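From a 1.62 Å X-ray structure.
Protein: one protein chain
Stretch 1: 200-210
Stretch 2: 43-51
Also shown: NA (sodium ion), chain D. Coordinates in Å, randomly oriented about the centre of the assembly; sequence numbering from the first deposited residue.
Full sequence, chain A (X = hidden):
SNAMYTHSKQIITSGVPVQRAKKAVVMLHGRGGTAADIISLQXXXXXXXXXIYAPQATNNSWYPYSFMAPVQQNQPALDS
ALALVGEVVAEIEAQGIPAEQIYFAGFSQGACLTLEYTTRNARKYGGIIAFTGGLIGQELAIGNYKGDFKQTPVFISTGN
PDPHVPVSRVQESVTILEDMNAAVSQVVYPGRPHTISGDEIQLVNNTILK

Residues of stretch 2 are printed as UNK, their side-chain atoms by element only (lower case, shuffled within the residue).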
# COMPACT_ATOMS: atom_id res chain seq x y z
N GLU A 200 -16.14 -0.58 -1.75
CA GLU A 200 -14.84 -0.61 -1.09
C GLU A 200 -14.58 0.70 -0.39
O GLU A 200 -14.10 0.72 0.74
CB GLU A 200 -13.72 -0.88 -2.09
CG GLU A 200 -13.65 -2.31 -2.57
CD GLU A 200 -12.80 -2.46 -3.81
OE1 GLU A 200 -13.37 -2.31 -4.91
OE2 GLU A 200 -11.58 -2.72 -3.68
N ILE A 201 -14.92 1.80 -1.05
CA ILE A 201 -14.73 3.13 -0.48
C ILE A 201 -15.54 3.30 0.81
O ILE A 201 -14.98 3.74 1.83
CB ILE A 201 -15.08 4.26 -1.48
CG1 ILE A 201 -14.10 4.25 -2.66
CG2 ILE A 201 -15.09 5.64 -0.80
CD1 ILE A 201 -12.66 4.54 -2.28
N GLN A 202 -16.83 2.96 0.76
CA GLN A 202 -17.71 3.08 1.94
C GLN A 202 -17.22 2.18 3.06
O GLN A 202 -17.24 2.56 4.23
CB GLN A 202 -19.14 2.64 1.65
CG GLN A 202 -19.91 3.38 0.57
CD GLN A 202 -21.35 2.89 0.49
OE1 GLN A 202 -21.78 2.30 -0.51
NE2 GLN A 202 -22.12 3.13 1.57
N LEU A 203 -16.85 0.95 2.69
CA LEU A 203 -16.43 -0.02 3.68
C LEU A 203 -15.17 0.45 4.39
O LEU A 203 -15.08 0.35 5.62
CB LEU A 203 -16.24 -1.41 3.08
CG LEU A 203 -15.98 -2.53 4.08
CD1 LEU A 203 -16.98 -2.52 5.24
CD2 LEU A 203 -15.99 -3.85 3.32
N VAL A 204 -14.22 0.98 3.63
CA VAL A 204 -12.99 1.49 4.23
C VAL A 204 -13.31 2.68 5.14
O VAL A 204 -12.75 2.82 6.24
CB VAL A 204 -11.93 1.82 3.15
CG1 VAL A 204 -10.83 2.69 3.73
CG2 VAL A 204 -11.34 0.52 2.60
N ASN A 205 -14.22 3.54 4.70
CA ASN A 205 -14.56 4.73 5.50
C ASN A 205 -15.22 4.39 6.83
O ASN A 205 -15.03 5.10 7.81
CB ASN A 205 -15.46 5.68 4.70
CG ASN A 205 -14.71 6.43 3.63
OD1 ASN A 205 -13.47 6.50 3.64
ND2 ASN A 205 -15.45 7.00 2.69
N ASN A 206 -15.98 3.29 6.85
CA ASN A 206 -16.71 2.85 8.04
C ASN A 206 -15.92 1.91 8.95
O ASN A 206 -16.40 1.54 10.03
CB ASN A 206 -18.03 2.20 7.65
CG ASN A 206 -18.99 3.17 7.02
OD1 ASN A 206 -19.16 4.30 7.48
ND2 ASN A 206 -19.64 2.74 5.95
N THR A 207 -14.72 1.54 8.52
CA THR A 207 -13.88 0.61 9.27
C THR A 207 -12.50 1.21 9.52
O THR A 207 -12.27 1.86 10.55
CB THR A 207 -13.80 -0.78 8.59
OG1 THR A 207 -13.25 -0.67 7.27
CG2 THR A 207 -15.20 -1.43 8.52
N ILE A 208 -11.59 1.01 8.58
CA ILE A 208 -10.19 1.48 8.73
C ILE A 208 -10.14 2.99 9.06
O ILE A 208 -9.35 3.43 9.91
CB ILE A 208 -9.33 1.26 7.46
CG1 ILE A 208 -9.47 -0.17 6.88
CG2 ILE A 208 -7.87 1.61 7.75
CD1 ILE A 208 -9.11 -1.32 7.81
N LEU A 209 -10.99 3.76 8.39
CA LEU A 209 -10.97 5.22 8.53
C LEU A 209 -12.07 5.76 9.43
O LEU A 209 -12.31 6.96 9.43
CB LEU A 209 -10.99 5.91 7.15
CG LEU A 209 -9.83 5.53 6.21
CD1 LEU A 209 -10.04 6.16 4.83
CD2 LEU A 209 -8.47 5.93 6.76
N LYS A 210 -12.71 4.87 10.20
CA LYS A 210 -13.74 5.27 11.17
C LYS A 210 -13.19 6.31 12.13
O LYS A 210 -13.86 7.28 12.49
CB LYS A 210 -14.22 4.05 11.98
CG LYS A 210 -15.54 4.26 12.72
CD LYS A 210 -15.91 3.05 13.58
CE LYS A 210 -15.68 3.30 15.07
NZ LYS A 210 -16.69 4.21 15.68
OXT LYS A 210 -12.03 6.21 12.56
N UNK A 43 -11.00 12.91 -2.11
CA UNK A 43 -12.34 13.42 -2.39
C UNK A 43 -13.44 12.45 -1.96
O UNK A 43 -14.58 12.87 -1.78
c UNK A 43 -12.49 13.78 -3.86
c UNK A 43 -11.70 15.02 -4.27
c UNK A 43 -10.76 16.21 -6.27
c UNK A 43 -11.79 15.22 -5.77
n UNK A 43 -10.65 16.14 -7.75
N UNK A 44 -13.10 11.17 -1.79
CA UNK A 44 -14.07 10.11 -1.46
C UNK A 44 -13.70 9.28 -0.22
O UNK A 44 -14.58 8.72 0.44
c UNK A 44 -14.42 9.18 -2.66
c UNK A 44 -13.20 8.44 -3.21
c UNK A 44 -15.12 9.97 -3.76
N UNK A 45 -12.40 9.19 0.09
CA UNK A 45 -11.94 8.56 1.33
C UNK A 45 -11.90 9.57 2.47
O UNK A 45 -11.57 10.75 2.25
c UNK A 45 -11.14 5.57 0.81
c UNK A 45 -10.54 7.99 1.12
c UNK A 45 -8.97 6.45 -0.08
c UNK A 45 -10.43 6.78 0.20
N UNK A 46 -12.23 9.11 3.68
CA UNK A 46 -12.22 9.95 4.89
C UNK A 46 -10.77 10.17 5.35
O UNK A 46 -10.29 9.46 6.25
c UNK A 46 -13.25 10.08 7.26
c UNK A 46 -13.07 9.27 5.99
n UNK A 46 -13.14 10.72 10.08
c UNK A 46 -14.35 9.51 8.17
c UNK A 46 -13.98 9.57 9.64
N UNK A 47 -10.09 11.14 4.74
CA UNK A 47 -8.68 11.42 5.05
C UNK A 47 -8.49 12.86 5.53
O UNK A 47 -7.38 13.39 5.51
c UNK A 47 -7.81 11.18 3.81
c UNK A 47 -7.87 9.75 3.28
c UNK A 47 -7.16 9.69 1.94
c UNK A 47 -7.26 8.76 4.27
N UNK A 48 -9.58 13.49 5.94
CA UNK A 48 -9.54 14.94 6.19
C UNK A 48 -8.69 15.33 7.41
O UNK A 48 -8.31 16.50 7.53
c UNK A 48 -11.66 15.05 7.52
o UNK A 48 -12.03 13.85 7.57
o UNK A 48 -11.84 15.88 8.43
c UNK A 48 -10.95 15.50 6.28
N UNK A 49 -8.37 14.37 8.29
CA UNK A 49 -7.47 14.64 9.43
C UNK A 49 -6.01 14.27 9.16
O UNK A 49 -5.12 14.46 10.02
c UNK A 49 -9.26 14.60 11.22
o UNK A 49 -10.08 14.38 13.44
o UNK A 49 -10.25 12.62 12.10
c UNK A 49 -7.97 13.97 10.71
c UNK A 49 -9.91 13.81 12.33
N UNK A 50 -5.73 13.80 7.94
CA UNK A 50 -4.38 13.32 7.61
C UNK A 50 -3.54 14.32 6.83
O UNK A 50 -4.04 15.03 5.93
se UNK A 50 -6.54 10.75 8.21
c UNK A 50 -4.41 12.04 6.79
c UNK A 50 -4.71 10.73 7.58
c UNK A 50 -6.66 8.84 8.54
N UNK A 51 -2.26 14.35 7.19
CA UNK A 51 -1.23 14.88 6.30
C UNK A 51 -1.05 13.81 5.24
O UNK A 51 -0.82 12.65 5.57
c UNK A 51 0.07 15.14 7.06
NA NA D . -9.46 5.40 11.82
O HOH W 1 -8.83 7.85 11.30
O HOH W 2 -8.06 4.91 13.48

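Position 43 carries four carbons in a row ending in a nitrogen and touches nothing on stretch 1, the pattern of lysine. Lys43 is exposed, a fitting place for a charged amine that water can solvate.

At position 44 one carbon carries two more, a small fork at CB, and one tip meets Ile201, so the residue is valine. Val44 brings its CG2 to 4.0 Å from CD1 of Ile201, an apolar contact that suits a compact branched side chain, while the backbone O of Val44 receives a hydrogen bond from ND2 of Asn205 (3.0 Å).

Position 45 has four carbons forked at the second, and a branch tip meets Ile201 and Val204: leucine. The CA-to-CB bond of Leu45 points sideways, but the branched end comes nearer the helix, where CD2 of Leu45 lies 3.6 Å from CD1 of Ile201 and 4.1 Å from CG1 of Val204. A buried, purely hydrocarbon side chain suits this greasy surface.

Position 46 shows four unbranched carbons ending in nitrogen, the row lying against Leu209; again lysine. Lys46 points CB toward stretch 1, with CE of Lys46 3.1 Å from the backbone O of Leu209 and CB of Lys46 4.1 Å from CB of Leu209. A long stem can lie along the end of stretch 1 in this way, while NZ turns away from that oxygen. The backbone N of Lys46 donates to OD1 of Asn205 at 2.9 Å.

Position 47, four carbons forked at the second with one tip against Leu209, is another leucine. Leu47 is buried, with CD2 of Leu47 3.8 Å from CD1 of Leu209, a site suited to a hydrocarbon fork, and its backbone opens a type I turn.

Position 48 has two carbons, the second carrying two oxygens, beyond reach of stretch 1: aspartate. The carboxylate of Asp48 is exposed at the turn, where water can solvate it.

Position 49 has three carbons, the third carrying two oxygens, without contact to stretch 1, hence glutamate. Glu49 points CB toward stretch 1; its carboxylate suits a partly exposed turn.

Position 50 is an unbranched row of two carbons, a selenium and a carbon whose end meets Leu209, which identifies selenomethionine. Met50 closes the turn, N of Met50 bonding to O of Leu47 (3.0 Å), and sets CE of Met50 3.9 Å from CD2 of Leu209; a slender, apolar chain fits this buried spot.

Position 51 has a single side-chain carbon, far from stretch 1: alanine. The small methyl of Ala51 suits a buried strand.

The contact joins polar precision to apolar packing. The Asn205 amide reads the backbone on both sides of Leu45, giving to Val44 O and accepting from Lys46 N with nearly straight geometry. Around this clamp, Ile201, Val204 and Leu209 supply the hydrocarbon surface against which the loop packs.

Stretch 2, residues 43-51: KVLKLDEMA
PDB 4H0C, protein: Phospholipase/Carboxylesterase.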